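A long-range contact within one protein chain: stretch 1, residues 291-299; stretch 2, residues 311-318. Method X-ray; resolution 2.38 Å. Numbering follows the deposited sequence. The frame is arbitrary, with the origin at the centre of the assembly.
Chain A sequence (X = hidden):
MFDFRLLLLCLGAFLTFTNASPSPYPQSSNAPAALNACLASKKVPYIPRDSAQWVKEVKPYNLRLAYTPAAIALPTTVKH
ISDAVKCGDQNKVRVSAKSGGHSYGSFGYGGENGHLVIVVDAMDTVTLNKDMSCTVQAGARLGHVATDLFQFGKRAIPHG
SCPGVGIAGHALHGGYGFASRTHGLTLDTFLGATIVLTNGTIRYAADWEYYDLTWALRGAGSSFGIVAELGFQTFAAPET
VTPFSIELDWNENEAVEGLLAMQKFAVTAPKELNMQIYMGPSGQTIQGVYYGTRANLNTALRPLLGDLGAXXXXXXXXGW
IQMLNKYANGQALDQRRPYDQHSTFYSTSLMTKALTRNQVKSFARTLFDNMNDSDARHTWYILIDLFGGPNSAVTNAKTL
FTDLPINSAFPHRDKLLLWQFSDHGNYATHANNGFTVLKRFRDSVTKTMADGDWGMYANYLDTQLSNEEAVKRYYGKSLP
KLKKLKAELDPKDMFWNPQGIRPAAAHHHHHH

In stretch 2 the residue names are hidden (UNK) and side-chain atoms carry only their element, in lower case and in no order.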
# COMPACT_ATOMS: atom_id res chain seq x y z
N TYR A 291 21.14 -4.86 0.08
CA TYR A 291 21.71 -4.58 -1.24
C TYR A 291 23.22 -4.48 -1.09
O TYR A 291 23.80 -3.42 -0.89
CB TYR A 291 21.08 -3.31 -1.82
CG TYR A 291 19.59 -3.47 -1.99
CD1 TYR A 291 19.07 -4.30 -2.98
CD2 TYR A 291 18.70 -2.83 -1.14
CE1 TYR A 291 17.71 -4.47 -3.13
CE2 TYR A 291 17.33 -2.99 -1.29
CZ TYR A 291 16.85 -3.81 -2.28
OH TYR A 291 15.49 -3.99 -2.43
N GLY A 292 23.86 -5.64 -1.20
CA GLY A 292 25.28 -5.77 -0.95
C GLY A 292 25.65 -7.23 -0.85
O GLY A 292 24.85 -8.12 -1.14
N THR A 293 26.89 -7.46 -0.42
CA THR A 293 27.42 -8.82 -0.36
C THR A 293 27.01 -9.51 0.94
O THR A 293 26.63 -8.86 1.93
CB THR A 293 28.94 -8.81 -0.47
OG1 THR A 293 29.52 -8.24 0.71
CG2 THR A 293 29.38 -7.99 -1.69
N ARG A 294 27.08 -10.84 0.94
CA ARG A 294 26.76 -11.60 2.14
C ARG A 294 27.65 -11.18 3.30
O ARG A 294 27.16 -10.91 4.41
CB ARG A 294 26.91 -13.10 1.87
CG ARG A 294 26.85 -13.98 3.13
CD ARG A 294 25.55 -13.78 3.91
NE ARG A 294 25.58 -14.42 5.22
CZ ARG A 294 25.31 -15.71 5.44
NH1 ARG A 294 24.98 -16.51 4.44
NH2 ARG A 294 25.36 -16.19 6.67
N ALA A 295 28.96 -11.11 3.07
CA ALA A 295 29.89 -10.76 4.13
C ALA A 295 29.62 -9.37 4.69
O ALA A 295 29.84 -9.13 5.88
CB ALA A 295 31.33 -10.85 3.62
N ASN A 296 29.13 -8.45 3.86
CA ASN A 296 28.77 -7.13 4.38
C ASN A 296 27.48 -7.19 5.17
O ASN A 296 27.35 -6.52 6.21
CB ASN A 296 28.64 -6.12 3.24
CG ASN A 296 29.99 -5.70 2.67
OD1 ASN A 296 30.16 -5.63 1.46
ND2 ASN A 296 30.95 -5.43 3.55
N LEU A 297 26.50 -7.97 4.71
CA LEU A 297 25.30 -8.20 5.50
C LEU A 297 25.65 -8.74 6.87
O LEU A 297 25.08 -8.32 7.88
CB LEU A 297 24.37 -9.18 4.76
CG LEU A 297 23.19 -9.77 5.54
CD1 LEU A 297 22.13 -8.72 5.80
CD2 LEU A 297 22.60 -10.96 4.78
N ASN A 298 26.61 -9.67 6.93
CA ASN A 298 27.02 -10.25 8.21
C ASN A 298 27.50 -9.17 9.18
O ASN A 298 27.18 -9.23 10.38
CB ASN A 298 28.11 -11.29 7.98
CG ASN A 298 27.57 -12.56 7.34
OD1 ASN A 298 26.41 -12.93 7.54
ND2 ASN A 298 28.41 -13.23 6.56
N THR A 299 28.26 -8.19 8.69
CA THR A 299 28.72 -7.13 9.58
C THR A 299 27.58 -6.21 9.99
O THR A 299 27.58 -5.69 11.12
CB THR A 299 29.83 -6.32 8.90
OG1 THR A 299 29.41 -5.96 7.57
CG2 THR A 299 31.12 -7.13 8.84
N UNK A 311 21.24 -16.49 14.57
CA UNK A 311 22.11 -16.58 13.40
C UNK A 311 21.26 -16.66 12.15
O UNK A 311 20.10 -17.08 12.19
n UNK A 311 23.37 -21.17 14.57
c UNK A 311 23.03 -17.81 13.49
c UNK A 311 22.91 -20.33 13.65
c UNK A 311 22.36 -19.01 14.15
o UNK A 311 22.93 -20.59 12.45
N UNK A 312 21.84 -16.24 11.02
CA UNK A 312 21.14 -16.35 9.75
C UNK A 312 20.75 -17.80 9.51
O UNK A 312 21.55 -18.72 9.70
c UNK A 312 21.73 -16.54 7.30
c UNK A 312 22.01 -15.80 8.61
c UNK A 312 22.73 -13.61 7.49
c UNK A 312 21.77 -14.30 8.44
N UNK A 313 19.50 -18.00 9.08
CA UNK A 313 19.01 -19.32 8.72
C UNK A 313 19.22 -19.60 7.24
O UNK A 313 19.78 -20.63 6.87
o UNK A 313 17.37 -19.55 10.50
c UNK A 313 17.53 -19.46 9.10
N UNK A 314 18.78 -18.68 6.38
CA UNK A 314 18.99 -18.77 4.94
C UNK A 314 19.46 -17.42 4.42
O UNK A 314 18.97 -16.38 4.85
c UNK A 314 17.72 -19.21 4.21
c UNK A 314 17.26 -20.58 4.71
o UNK A 314 16.68 -18.25 4.43
N UNK A 315 20.42 -17.45 3.50
CA UNK A 315 20.93 -16.23 2.89
C UNK A 315 21.57 -16.59 1.56
O UNK A 315 22.26 -17.60 1.45
c UNK A 315 21.93 -15.53 3.81
N UNK A 316 21.31 -15.76 0.55
CA UNK A 316 21.74 -16.05 -0.80
C UNK A 316 21.85 -14.73 -1.56
O UNK A 316 21.06 -13.82 -1.33
c UNK A 316 20.77 -17.00 -1.50
o UNK A 316 21.13 -17.21 -2.86
N UNK A 317 22.84 -14.64 -2.44
CA UNK A 317 23.06 -13.45 -3.24
C UNK A 317 22.68 -13.72 -4.69
O UNK A 317 22.90 -14.82 -5.21
o UNK A 317 24.95 -12.99 -1.79
c UNK A 317 24.71 -11.60 -3.75
c UNK A 317 24.53 -13.00 -3.16
N UNK A 318 22.11 -12.71 -5.33
CA UNK A 318 21.63 -12.87 -6.68
C UNK A 318 21.17 -11.56 -7.28
O UNK A 318 21.46 -10.48 -6.77

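Position 311 carries three carbons in a row, the third bearing one oxygen and one nitrogen: an unbranched chain ending in an amide, hence Gln311. Its nearest approach is CB to Arg294 NH2, 7.4 Å, too far for contact, and an exposed position suits so polar a group.

Position 312 has four carbons and no heteroatom, forked at the first, with one arm two carbons long. This is Ile312, the residue of stretch 2 most covered by stretch 1. Its CD1 lies 3.8 Å from Leu297 CD2, an apolar contact, and 3.7 Å from Asn298 OD1, while its CG2 packs 3.7 Å from Arg294 NH2. The longer arm reaches Leu297 and also lies by the guanidinium, where CG2 adds a second carbon; a branched, wholly apolar side chain suits a place between the two.

At 313 there is one carbon and then one oxygen, the mark of Ser313. Its CA-to-CB bond points away from stretch 1, and the hydroxyl is hydrogen-bonded elsewhere in the structure.

Position 314 shows a first carbon carrying one oxygen and one carbon, so it is Thr314. It too points away; a beta-branched residue is at home in a strand, and its hydroxyl finds a partner elsewhere in the structure.

A single carbon at 315 identifies Ala315. It points toward the helix, and its CB comes within 3.3 Å of Arg294 NH1. The small methyl allows the guanidinium to lie close to the strand.

Position 316 again has one carbon followed by one oxygen: Ser316, exposed and directed away from stretch 1, where a small polar side chain is readily accommodated.

At 317 the first carbon bears one oxygen and one carbon, giving Thr317. It points toward the start of the helix, with OG1 4.1 Å from Arg294 N and CG2 4.4 Å from Gly292 O. These are loose packing contacts; the hydroxyl is satisfied elsewhere in the structure.

Position 318 has no side-chain atoms, touches nothing on stretch 1, and is Gly318. Its phi/psi of -173/-165° is an extended conformation that glycine adopts easily.

The contact works through packing, with no hydrogen bond between the stretches. Arg294 is its centre: Ile312 CG2 and Ala315 CB lie over one face of the guanidinium, whose flat surface accepts carbon neighbours while its edge remains available for polar bonds. Arg294 NE donates to Asn298 OD1 at 2.9 Å, one helical turn along, bracing the long side chain. Thr293 caps the helix by accepting from Asn296 N through OG1 at 3.2 Å, and the Leu297–Ile312 pair adds an apolar anchor beside the arginine.

Stretch 2, residues 311-318: QISTASTG
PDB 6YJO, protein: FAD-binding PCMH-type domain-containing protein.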